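Side-chain contacts in OsmC family peroxiredoxin (Aquifex aeolicus, PDB 2E8E), which probably reduces hydroperoxides in a thiol-dependent way, as other OsmC family peroxiredoxins do, although its own substrate is not established: residues A[16-21]-A[25-30]; A[36-41]-A[110-115]; A[51-56]-A[102-107]; A[87-92]-A[96-101]. All blocks are in the same frame, centred on the assembly; numbering follows the deposited sequence.

Interaction 1: A[16-21]-A[25-30]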
loop_
_atom_site.group_PDB
_atom_site.type_symbol
_atom_site.label_atom_id
_atom_site.label_comp_id
_atom_site.label_asym_id
_atom_site.label_seq_id
_atom_site.Cartn_x
_atom_site.Cartn_y
_atom_site.Cartn_z
ATOM N N PHE A 16 -14.068 1.246 -2.855
ATOM C CA PHE A 16 -14.279 1.242 -1.413
ATOM C C PHE A 16 -13.862 2.496 -0.675
ATOM O O PHE A 16 -12.800 3.053 -0.948
ATOM C CB PHE A 16 -13.504 0.077 -0.792
ATOM C CG PHE A 16 -13.908 -1.262 -1.317
ATOM C CD1 PHE A 16 -14.836 -2.036 -0.631
ATOM C CD2 PHE A 16 -13.402 -1.727 -2.523
ATOM C CE1 PHE A 16 -15.258 -3.262 -1.143
ATOM C CE2 PHE A 16 -13.818 -2.951 -3.048
ATOM C CZ PHE A 16 -14.751 -3.718 -2.351
ATOM N N LEU A 17 -14.705 2.935 0.256
ATOM C CA LEU A 17 -14.360 4.068 1.098
ATOM C C LEU A 17 -13.546 3.371 2.180
ATOM O O LEU A 17 -14.032 2.458 2.860
ATOM C CB LEU A 17 -15.613 4.740 1.665
ATOM C CG LEU A 17 -16.038 5.938 0.805
ATOM C CD1 LEU A 17 -17.432 6.420 1.202
ATOM C CD2 LEU A 17 -15.014 7.061 0.972
ATOM N N SER A 18 -12.293 3.790 2.307
ATOM C CA SER A 18 -11.360 3.174 3.234
ATOM C C SER A 18 -11.018 4.053 4.424
ATOM O O SER A 18 -10.384 5.100 4.274
ATOM C CB SER A 18 -10.093 2.813 2.463
ATOM O OG SER A 18 -10.436 2.171 1.245
ATOM N N LYS A 19 -11.434 3.597 5.601
ATOM C CA LYS A 19 -11.225 4.309 6.856
ATOM C C LYS A 19 -9.880 4.026 7.518
ATOM O O LYS A 19 -9.548 2.880 7.816
ATOM C CB LYS A 19 -12.348 3.967 7.839
ATOM C CG LYS A 19 -12.233 4.671 9.184
ATOM C CD LYS A 19 -13.425 4.361 10.081
ATOM C CE LYS A 19 -13.368 5.163 11.373
ATOM N NZ LYS A 19 -14.526 4.876 12.272
ATOM N N THR A 20 -9.116 5.090 7.744
ATOM C CA THR A 20 -7.810 4.999 8.389
ATOM C C THR A 20 -7.800 5.991 9.551
ATOM O O THR A 20 -8.798 6.673 9.797
ATOM C CB THR A 20 -6.676 5.373 7.418
ATOM O OG1 THR A 20 -6.671 6.791 7.211
ATOM C CG2 THR A 20 -6.878 4.676 6.071
ATOM N N SER A 21 -6.677 6.081 10.258
ATOM C CA SER A 21 -6.564 6.989 11.398
ATOM C C SER A 21 -6.719 8.478 11.090
ATOM O O SER A 21 -7.184 9.235 11.939
ATOM C CB SER A 21 -5.231 6.763 12.122
ATOM O OG SER A 21 -5.211 5.499 12.754
ATOM N N ILE A 25 -10.434 7.517 2.390
ATOM C CA ILE A 25 -10.112 7.738 0.992
ATOM C C ILE A 25 -10.821 6.666 0.187
ATOM O O ILE A 25 -11.159 5.613 0.721
ATOM C CB ILE A 25 -8.595 7.639 0.718
ATOM C CG1 ILE A 25 -8.044 6.328 1.275
ATOM C CG2 ILE A 25 -7.884 8.832 1.331
ATOM C CD1 ILE A 25 -6.581 6.098 0.939
ATOM N N THR A 26 -11.059 6.942 -1.089
ATOM C CA THR A 26 -11.713 5.976 -1.953
ATOM C C THR A 26 -10.644 5.232 -2.727
ATOM O O THR A 26 -9.796 5.839 -3.379
ATOM C CB THR A 26 -12.688 6.653 -2.944
ATOM O OG1 THR A 26 -11.997 7.658 -3.695
ATOM C CG2 THR A 26 -13.848 7.281 -2.194
ATOM N N ALA A 27 -10.681 3.908 -2.630
ATOM C CA ALA A 27 -9.710 3.066 -3.309
ATOM C C ALA A 27 -10.422 1.990 -4.109
ATOM O O ALA A 27 -11.307 1.307 -3.596
ATOM C CB ALA A 27 -8.786 2.420 -2.287
ATOM N N GLY A 28 -10.027 1.838 -5.367
ATOM C CA GLY A 28 -10.652 0.827 -6.194
ATOM C C GLY A 28 -10.790 1.242 -7.640
ATOM O O GLY A 28 -10.112 2.151 -8.112
ATOM N N GLU A 29 -11.695 0.569 -8.339
ATOM C CA GLU A 29 -11.940 0.816 -9.751
ATOM C C GLU A 29 -12.216 2.283 -10.096
ATOM O O GLU A 29 -11.686 2.805 -11.079
ATOM C CB GLU A 29 -13.101 -0.071 -10.203
ATOM C CG GLU A 29 -13.277 -0.184 -11.699
ATOM C CD GLU A 29 -14.068 -1.418 -12.077
ATOM O OE1 GLU A 29 -13.576 -2.536 -11.810
ATOM O OE2 GLU A 29 -15.176 -1.274 -12.632
ATOM N N LYS A 30 -13.039 2.950 -9.292
ATOM C CA LYS A 30 -13.365 4.349 -9.553
ATOM C C LYS A 30 -12.696 5.313 -8.583
ATOM O O LYS A 30 -13.073 6.480 -8.491
ATOM C CB LYS A 30 -14.882 4.548 -9.519
ATOM C CG LYS A 30 -15.606 3.805 -10.625
ATOM C CD LYS A 30 -17.101 4.080 -10.602
ATOM C CE LYS A 30 -17.801 3.357 -11.743
ATOM N NZ LYS A 30 -19.247 3.698 -11.822
#
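F16, L17 and S18 pair with A27, T26 and I25 in an antiparallel beta hairpin, which supplies the middle strand and one outer strand of the three-stranded sheet near the start of the chain. F16 and A27 form a hydrogen-bonded pair: F16 N reaches A27 O at 2.9 Å and A27 N reaches F16 O at 2.8 Å. S18 and I25 form the next such pair, S18 N donating to I25 O at 2.7 Å and I25 N to S18 O at 3.1 Å. Between them lies the non-hydrogen-bonded pair of L17 and T26, where the backbone of L17 turns instead to E9 on strand 3-12. On their face of the sheet the two side chains run side by side, and L17 CD2 presses on T26 CG2 at a tight 3.4 Å. With T26 OG1 set between backbone N and carbonyl carbon (chi1 55°), the methyl is left beside N, where L17 meets it. The other face carries F16, S18, I25 and A27. There the edge of the F16 ring meets A27 O in its own plane, while S18 OG lies 3.9 Å from A27 CB and makes a weak hydrogen bond to F16 O. This face is dimer interface, consistent with the intertwined dimers of the OsmC family: F16, S18 and A27 pack on G47, V40 and S44 of the second subunit. Farther along the chain, T20 and S21 line the dithiothreitol pocket; T20 OG1 bonds G23 O within the turn, and S21 OG bonds E36 OE2 of the second subunit.

Interaction 2: A[36-41]-A[110-115]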
loop_
_atom_site.group_PDB
_atom_site.type_symbol
_atom_site.label_atom_id
_atom_site.label_comp_id
_atom_site.label_asym_id
_atom_site.label_seq_id
_atom_site.Cartn_x
_atom_site.Cartn_y
_atom_site.Cartn_z
ATOM N N GLU A 36 -1.253 1.339 -7.358
ATOM C CA GLU A 36 -0.555 2.619 -7.295
ATOM C C GLU A 36 -0.432 2.973 -5.814
ATOM O O GLU A 36 0.585 3.525 -5.380
ATOM C CB GLU A 36 -1.318 3.719 -8.045
ATOM C CG GLU A 36 -1.154 3.640 -9.554
ATOM C CD GLU A 36 -1.851 4.768 -10.296
ATOM O OE1 GLU A 36 -2.454 5.648 -9.643
ATOM O OE2 GLU A 36 -1.793 4.767 -11.542
ATOM N N LEU A 37 -1.461 2.642 -5.029
ATOM C CA LEU A 37 -1.428 2.917 -3.594
ATOM C C LEU A 37 -0.321 2.119 -2.907
ATOM O O LEU A 37 0.247 2.571 -1.913
ATOM C CB LEU A 37 -2.782 2.609 -2.938
ATOM C CG LEU A 37 -3.858 3.672 -3.175
ATOM C CD1 LEU A 37 -5.136 3.292 -2.439
ATOM C CD2 LEU A 37 -3.346 5.027 -2.677
ATOM N N LEU A 38 -0.009 0.935 -3.427
ATOM C CA LEU A 38 1.073 0.155 -2.831
ATOM C C LEU A 38 2.377 0.931 -3.024
ATOM O O LEU A 38 3.203 1.016 -2.111
ATOM C CB LEU A 38 1.187 -1.233 -3.483
ATOM C CG LEU A 38 2.438 -2.030 -3.077
ATOM C CD1 LEU A 38 2.444 -2.232 -1.561
ATOM C CD2 LEU A 38 2.464 -3.377 -3.787
ATOM N N LEU A 39 2.566 1.501 -4.212
ATOM C CA LEU A 39 3.783 2.268 -4.466
ATOM C C LEU A 39 3.813 3.496 -3.556
ATOM O O LEU A 39 4.873 3.896 -3.070
ATOM C CB LEU A 39 3.869 2.693 -5.935
ATOM C CG LEU A 39 4.070 1.565 -6.953
ATOM C CD1 LEU A 39 4.112 2.162 -8.349
ATOM C CD2 LEU A 39 5.373 0.812 -6.669
ATOM N N VAL A 40 2.653 4.101 -3.321
ATOM C CA VAL A 40 2.608 5.260 -2.435
ATOM C C VAL A 40 2.990 4.834 -1.016
ATOM O O VAL A 40 3.722 5.545 -0.322
ATOM C CB VAL A 40 1.198 5.920 -2.415
ATOM C CG1 VAL A 40 1.120 6.964 -1.303
ATOM C CG2 VAL A 40 0.914 6.575 -3.758
ATOM N N SER A 41 2.503 3.670 -0.586
ATOM C CA SER A 41 2.813 3.173 0.756
ATOM C C SER A 41 4.314 2.948 0.906
ATOM O O SER A 41 4.917 3.316 1.916
ATOM C CB SER A 41 2.064 1.861 1.024
ATOM O OG SER A 41 0.667 2.065 0.906
ATOM N N CYS A 110 12.451 0.594 6.624
ATOM C CA CYS A 110 11.203 0.589 5.865
ATOM C C CYS A 110 10.396 -0.698 5.981
ATOM O O CYS A 110 10.722 -1.711 5.355
ATOM C CB CYS A 110 11.480 0.889 4.397
ATOM S SG CYS A 110 9.965 1.270 3.483
ATOM N N SER A 111 9.321 -0.640 6.765
ATOM C CA SER A 111 8.466 -1.801 6.985
ATOM C C SER A 111 7.718 -2.269 5.739
ATOM O O SER A 111 7.687 -3.465 5.444
ATOM C CB SER A 111 7.456 -1.509 8.101
ATOM O OG SER A 111 8.113 -1.266 9.335
ATOM N N VAL A 112 7.112 -1.334 5.013
ATOM C CA VAL A 112 6.360 -1.690 3.812
ATOM C C VAL A 112 7.262 -2.353 2.772
ATOM O O VAL A 112 6.940 -3.417 2.242
ATOM C CB VAL A 112 5.685 -0.443 3.176
ATOM C CG1 VAL A 112 4.952 -0.840 1.896
ATOM C CG2 VAL A 112 4.714 0.197 4.173
ATOM N N LEU A 113 8.407 -1.738 2.494
ATOM C CA LEU A 113 9.329 -2.282 1.506
ATOM C C LEU A 113 9.847 -3.667 1.886
ATOM O O LEU A 113 10.017 -4.528 1.025
ATOM C CB LEU A 113 10.515 -1.332 1.303
ATOM C CG LEU A 113 11.491 -1.713 0.186
ATOM C CD1 LEU A 113 10.756 -1.766 -1.150
ATOM C CD2 LEU A 113 12.624 -0.695 0.129
ATOM N N ALA A 114 10.098 -3.877 3.175
ATOM C CA ALA A 114 10.606 -5.157 3.655
ATOM C C ALA A 114 9.634 -6.296 3.359
ATOM O O ALA A 114 10.048 -7.432 3.134
ATOM C CB ALA A 114 10.864 -5.088 5.154
ATOM N N MET A 115 8.345 -5.983 3.352
ATOM C CA MET A 115 7.327 -6.998 3.103
ATOM C C MET A 115 7.192 -7.453 1.654
ATOM O O MET A 115 6.789 -8.588 1.399
ATOM C CB MET A 115 5.967 -6.518 3.620
ATOM C CG MET A 115 5.884 -6.472 5.143
ATOM S SD MET A 115 4.218 -6.184 5.777
ATOM C CE MET A 115 3.509 -7.758 5.534
#
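V112 aims its forked side chain at the backbone and CB of S41, and within 36-41 and 110-115 it carries nearly the whole contact between the short helix and the long helix 34-56. The two methyls divide the work. CG1 of V112, anti to its own backbone N (chi1 178°), lies 4.0 Å from S41 CB, and CG2 comes to 3.9 Å from S41 O. L38, one turn earlier on the long helix, adds a looser touch: its CB leads off to the flank, but the far end of the side chain bends back until CD1 stands 4.5 Å from V112 CG1. The serine hydroxyl is occupied within its own helix. S41 OG donates to L37 O at 2.9 Å, and S41 N donates to the same oxygen at 2.8 Å from the opposite face of its carbonyl plane. L37 O is thus gripped by two donors, and the OG bond holds the hydroxyl against its own helix, leaving CB as the side-chain atom that meets the valine. All three touching residues are buried, and no hydrogen bond crosses between the segments. V112 rests also on I42 and C45 of the long helix, while S41 packs on L37 of the second subunit. At the start of the short helix C110 is the N-cap, its SG accepting from L113 N at 3.5 Å. The C110 side chain touches C45, its disulfide partner in another structure of this protein; here the bond is absent. A cysteine on the long helix facing a second one at a helix start is consistent with the two-cysteine redox site of OsmC family proteins.

Interaction 3: A[51-56]-A[102-107]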
loop_
_atom_site.group_PDB
_atom_site.type_symbol
_atom_site.label_atom_id
_atom_site.label_comp_id
_atom_site.label_asym_id
_atom_site.label_seq_id
_atom_site.Cartn_x
_atom_site.Cartn_y
_atom_site.Cartn_z
ATOM N N TYR A 51 13.685 11.264 5.547
ATOM C CA TYR A 51 13.533 12.600 6.111
ATOM C C TYR A 51 14.186 12.677 7.488
ATOM O O TYR A 51 15.005 13.563 7.750
ATOM C CB TYR A 51 12.054 12.964 6.239
ATOM C CG TYR A 51 11.822 14.340 6.819
ATOM C CD1 TYR A 51 11.769 15.466 5.999
ATOM C CD2 TYR A 51 11.677 14.517 8.196
ATOM C CE1 TYR A 51 11.573 16.742 6.539
ATOM C CE2 TYR A 51 11.484 15.783 8.746
ATOM C CZ TYR A 51 11.432 16.890 7.914
ATOM O OH TYR A 51 11.239 18.141 8.462
ATOM N N HIS A 52 13.819 11.747 8.362
ATOM C CA HIS A 52 14.359 11.714 9.717
ATOM C C HIS A 52 15.867 11.525 9.774
ATOM O O HIS A 52 16.542 12.157 10.583
ATOM C CB HIS A 52 13.681 10.614 10.533
ATOM C CG HIS A 52 12.252 10.907 10.864
ATOM N ND1 HIS A 52 11.850 12.107 11.410
ATOM C CD2 HIS A 52 11.134 10.154 10.745
ATOM C CE1 HIS A 52 10.545 12.082 11.610
ATOM N NE2 HIS A 52 10.086 10.908 11.216
ATOM N N ILE A 53 16.397 10.657 8.918
ATOM C CA ILE A 53 17.833 10.404 8.900
ATOM C C ILE A 53 18.599 11.619 8.382
ATOM O O ILE A 53 19.602 12.020 8.975
ATOM C CB ILE A 53 18.162 9.161 8.050
ATOM C CG1 ILE A 53 17.591 7.914 8.736
ATOM C CG2 ILE A 53 19.673 9.030 7.868
ATOM C CD1 ILE A 53 17.648 6.650 7.893
ATOM N N LEU A 54 18.125 12.210 7.288
ATOM C CA LEU A 54 18.779 13.391 6.734
ATOM C C LEU A 54 18.799 14.504 7.778
ATOM O O LEU A 54 19.783 15.236 7.904
ATOM C CB LEU A 54 18.048 13.878 5.481
ATOM C CG LEU A 54 18.209 13.025 4.221
ATOM C CD1 LEU A 54 17.484 13.685 3.059
ATOM C CD2 LEU A 54 19.685 12.866 3.895
ATOM N N LYS A 55 17.706 14.622 8.524
ATOM C CA LYS A 55 17.592 15.633 9.567
ATOM C C LYS A 55 18.612 15.336 10.662
ATOM O O LYS A 55 19.318 16.233 11.131
ATOM C CB LYS A 55 16.172 15.618 10.146
ATOM C CG LYS A 55 15.920 16.596 11.283
ATOM C CD LYS A 55 14.430 16.643 11.615
ATOM C CE LYS A 55 14.136 17.509 12.829
ATOM N NZ LYS A 55 14.647 16.898 14.088
ATOM N N LYS A 56 18.692 14.070 11.057
ATOM C CA LYS A 56 19.627 13.647 12.091
ATOM C C LYS A 56 21.067 13.888 11.638
ATOM O O LYS A 56 21.931 14.210 12.450
ATOM C CB LYS A 56 19.421 12.164 12.409
ATOM C CG LYS A 56 20.222 11.657 13.597
ATOM C CD LYS A 56 19.931 10.188 13.870
ATOM C CE LYS A 56 20.687 9.686 15.091
ATOM N NZ LYS A 56 22.160 9.831 14.932
ATOM N N VAL A 102 19.130 6.449 2.441
ATOM C CA VAL A 102 18.448 5.518 1.550
ATOM C C VAL A 102 18.769 4.064 1.888
ATOM O O VAL A 102 17.881 3.207 1.883
ATOM C CB VAL A 102 18.813 5.801 0.076
ATOM C CG1 VAL A 102 18.273 4.701 -0.822
ATOM C CG2 VAL A 102 18.230 7.147 -0.345
ATOM N N LYS A 103 20.032 3.779 2.195
ATOM C CA LYS A 103 20.407 2.412 2.537
ATOM C C LYS A 103 19.822 1.964 3.872
ATOM O O LYS A 103 19.326 0.842 3.991
ATOM C CB LYS A 103 21.929 2.257 2.544
ATOM C CG LYS A 103 22.532 2.378 1.156
ATOM C CD LYS A 103 24.013 2.058 1.157
ATOM C CE LYS A 103 24.590 2.180 -0.241
ATOM N NZ LYS A 103 23.827 1.358 -1.220
ATOM N N LEU A 104 19.867 2.835 4.876
ATOM C CA LEU A 104 19.313 2.487 6.177
ATOM C C LEU A 104 17.814 2.238 6.060
ATOM O O LEU A 104 17.277 1.332 6.692
ATOM C CB LEU A 104 19.567 3.600 7.191
ATOM C CG LEU A 104 20.983 3.634 7.766
ATOM C CD1 LEU A 104 21.144 4.860 8.655
ATOM C CD2 LEU A 104 21.238 2.355 8.557
ATOM N N SER A 105 17.142 3.046 5.249
ATOM C CA SER A 105 15.708 2.884 5.067
ATOM C C SER A 105 15.378 1.576 4.356
ATOM O O SER A 105 14.641 0.740 4.882
ATOM C CB SER A 105 15.137 4.057 4.267
ATOM O OG SER A 105 13.749 3.870 4.029
ATOM N N THR A 106 15.939 1.393 3.166
ATOM C CA THR A 106 15.668 0.199 2.373
ATOM C C THR A 106 16.189 -1.109 2.958
ATOM O O THR A 106 15.644 -2.175 2.673
ATOM C CB THR A 106 16.229 0.348 0.938
ATOM O OG1 THR A 106 17.646 0.559 0.990
ATOM C CG2 THR A 106 15.569 1.518 0.230
ATOM N N GLU A 107 17.226 -1.039 3.784
ATOM C CA GLU A 107 17.787 -2.257 4.354
ATOM C C GLU A 107 17.427 -2.544 5.808
ATOM O O GLU A 107 17.637 -3.663 6.281
ATOM C CB GLU A 107 19.313 -2.246 4.191
ATOM C CG GLU A 107 19.762 -2.355 2.740
ATOM C CD GLU A 107 21.264 -2.206 2.567
ATOM O OE1 GLU A 107 22.020 -2.944 3.228
ATOM O OE2 GLU A 107 21.685 -1.351 1.762
#
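Helix 34-56 and helix 95-109, two helices of the OsmC-like domain, meet here near the C-terminal end of the first, with I53 and L104 as the principal partners. Both CB atoms point into the gap, yet the backbones stay well apart, the CA atoms of I53 and L104 being 8.5 Å from each other. I53 spans that distance with its long branch. CG1 stands anti to the carbonyl carbon (chi1 -67°) and the chain then runs on extended, which carries CD1 across to L104 CB at 3.7 Å. The same methyl lies 4.0 Å from L104 CD1, and the two side chains cross obliquely, so the isoleucine tip sits against the root of the leucine. S105 barely takes part through its backbone N; its hydroxyl serves helix 34-56 elsewhere, hydrogen-bonded to S46 OG and D49 OD2. On the far flank of helix 95-109, T106 OG1 donates to V102 O at 2.8 Å. T106 N reaches that oxygen at 3.0 Å from the opposite face of the carbonyl plane. V102 O so takes two donors, the OG1 bond tying the hydroxyl back to the helix, while the T106 side chain packs on I124. The helix widens into a pi-type turn at 105-107, just ahead of C110. V102 points away from I53 and packs on I124 and W126 of strand 121-130, while L54 reaches V61 and I64 of strand 60-72. Helix 95-109 thus touches a sheet strand with one side and the long helix with another, an arrangement characteristic of the alpha/beta OsmC fold.

Interaction 4: A[87-92]-A[96-101]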
loop_
_atom_site.group_PDB
_atom_site.type_symbol
_atom_site.label_atom_id
_atom_site.label_comp_id
_atom_site.label_asym_id
_atom_site.label_seq_id
_atom_site.Cartn_x
_atom_site.Cartn_y
_atom_site.Cartn_z
ATOM N N TYR A 87 15.340 8.456 -5.390
ATOM C CA TYR A 87 15.235 9.478 -4.356
ATOM C C TYR A 87 16.018 10.713 -4.791
ATOM O O TYR A 87 17.183 10.607 -5.174
ATOM C CB TYR A 87 15.840 8.981 -3.043
ATOM C CG TYR A 87 15.207 7.736 -2.471
ATOM C CD1 TYR A 87 14.228 7.820 -1.481
ATOM C CD2 TYR A 87 15.604 6.471 -2.899
ATOM C CE1 TYR A 87 13.665 6.672 -0.924
ATOM C CE2 TYR A 87 15.046 5.321 -2.353
ATOM C CZ TYR A 87 14.082 5.426 -1.365
ATOM O OH TYR A 87 13.549 4.287 -0.809
ATOM N N VAL A 88 15.379 11.874 -4.724
ATOM C CA VAL A 88 16.042 13.122 -5.080
ATOM C C VAL A 88 15.947 14.064 -3.886
ATOM O O VAL A 88 14.853 14.476 -3.496
ATOM C CB VAL A 88 15.382 13.794 -6.310
ATOM C CG1 VAL A 88 16.054 15.136 -6.595
ATOM C CG2 VAL A 88 15.490 12.884 -7.529
ATOM N N ALA A 89 17.089 14.385 -3.286
ATOM C CA ALA A 89 17.101 15.297 -2.150
ATOM C C ALA A 89 17.507 16.661 -2.689
ATOM O O ALA A 89 18.474 16.770 -3.440
ATOM C CB ALA A 89 18.092 14.828 -1.093
ATOM N N VAL A 90 16.760 17.690 -2.309
ATOM C CA VAL A 90 17.024 19.047 -2.772
ATOM C C VAL A 90 17.399 19.940 -1.601
ATOM O O VAL A 90 16.679 19.995 -0.606
ATOM C CB VAL A 90 15.770 19.643 -3.466
ATOM C CG1 VAL A 90 16.068 21.037 -3.992
ATOM C CG2 VAL A 90 15.308 18.722 -4.590
ATOM N N GLY A 91 18.528 20.642 -1.723
ATOM C CA GLY A 91 18.970 21.531 -0.663
ATOM C C GLY A 91 20.463 21.397 -0.432
ATOM O O GLY A 91 21.201 21.023 -1.337
ATOM N N LYS A 92 20.917 21.723 0.773
ATOM C CA LYS A 92 22.332 21.586 1.095
ATOM C C LYS A 92 22.454 20.180 1.661
ATOM O O LYS A 92 22.560 19.989 2.871
ATOM C CB LYS A 92 22.754 22.619 2.141
ATOM C CG LYS A 92 22.633 24.070 1.686
ATOM C CD LYS A 92 23.012 25.019 2.821
ATOM C CE LYS A 92 22.796 26.481 2.453
ATOM N NZ LYS A 92 23.734 26.953 1.401
ATOM N N LYS A 96 26.630 11.673 0.232
ATOM C CA LYS A 96 26.955 10.627 1.200
ATOM C C LYS A 96 25.863 10.469 2.257
ATOM O O LYS A 96 25.570 9.355 2.702
ATOM C CB LYS A 96 28.279 10.934 1.901
ATOM C CG LYS A 96 28.241 12.186 2.762
ATOM C CD LYS A 96 29.507 12.337 3.590
ATOM C CE LYS A 96 29.463 13.609 4.420
ATOM N NZ LYS A 96 28.212 13.707 5.229
ATOM N N ALA A 97 25.275 11.589 2.668
ATOM C CA ALA A 97 24.218 11.567 3.669
ATOM C C ALA A 97 22.957 10.951 3.072
ATOM O O ALA A 97 22.282 10.156 3.727
ATOM C CB ALA A 97 23.928 12.982 4.170
ATOM N N LEU A 98 22.643 11.315 1.832
ATOM C CA LEU A 98 21.456 10.772 1.176
ATOM C C LEU A 98 21.632 9.272 0.976
ATOM O O LEU A 98 20.705 8.497 1.203
ATOM C CB LEU A 98 21.207 11.451 -0.173
ATOM C CG LEU A 98 19.992 10.898 -0.936
ATOM C CD1 LEU A 98 18.734 11.060 -0.086
ATOM C CD2 LEU A 98 19.831 11.618 -2.265
ATOM N N GLU A 99 22.825 8.859 0.554
ATOM C CA GLU A 99 23.084 7.439 0.351
ATOM C C GLU A 99 22.874 6.653 1.647
ATOM O O GLU A 99 22.252 5.587 1.640
ATOM C CB GLU A 99 24.508 7.217 -0.168
ATOM C CG GLU A 99 24.946 5.752 -0.147
ATOM C CD GLU A 99 26.259 5.513 -0.870
ATOM O OE1 GLU A 99 27.119 6.419 -0.869
ATOM O OE2 GLU A 99 26.438 4.409 -1.427
ATOM N N GLN A 100 23.386 7.177 2.758
ATOM C CA GLN A 100 23.232 6.504 4.047
ATOM C C GLN A 100 21.764 6.419 4.460
ATOM O O GLN A 100 21.320 5.404 4.996
ATOM C CB GLN A 100 24.006 7.239 5.140
ATOM C CG GLN A 100 25.515 7.135 5.031
ATOM C CD GLN A 100 26.216 7.828 6.183
ATOM O OE1 GLN A 100 26.014 7.479 7.346
ATOM N NE2 GLN A 100 27.043 8.818 5.866
ATOM N N ALA A 101 21.021 7.492 4.214
ATOM C CA ALA A 101 19.604 7.530 4.565
ATOM C C ALA A 101 18.823 6.518 3.733
ATOM O O ALA A 101 17.959 5.813 4.252
ATOM C CB ALA A 101 19.048 8.932 4.342
#
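L98 extends its CG anti to the backbone N (chi1 178°), and the next torsion, chi2 59°, spreads its two methyls over A89. CD2 lies 3.8 Å from A89 CB and CD1 4.0 Å from the same carbon, so the leucine fork straddles the small methyl of the strand. CD2 also lies over the backbone leading into A89, 4.0 Å from A89 N and 4.1 Å from Y87 O. The contact is apolar and buried, with no hydrogen bond between the segments. A89 CA and L98 CA come within 7.1 Å, a close approach allowed by the shortness of the alanine side chain. Strand 80-90 and helix 95-109 open a beta-alpha-beta crossover that returns through helix 111-116 to strand 121-130, which lies parallel to and beside strand 80-90; L98 leans on W126 of that returning strand as well. The chain turns its corner at G91, between the strand and the helix. Y87 begins toward the helix at its CB, but its ring leads away to pack on V50 of helix 34-56 and I124 of strand 121-130. Its OH is hydrogen-bonded to S46 OG, which gives the buried phenol a polar partner. A101, one turn beyond L98, faces V50, I53 and L54 of the long helix.

How the interactions relate
Helix 34-56 runs through the set: interactions 2 and 3 use its two ends, with centres 16 Å apart, while interaction 1 touches interaction 2 where A27 CB meets L37 CD1 at 3.8 Å. Interactions 3 and 4 share helix 95-109 and have centres 9 Å apart; I53 CG2 packs on A101 CB at 3.6 Å. A probable hydrogen bond from C110 N to S105 O, 2.8 Å, links interactions 2 and 3 at the cysteine site. Interaction 1 bears part of the dithiothreitol pocket, its centre about 33 Å from that of interaction 4. Interactions 1, 2 and 3 all touch the second subunit, whereas interaction 4 lies within its own chain.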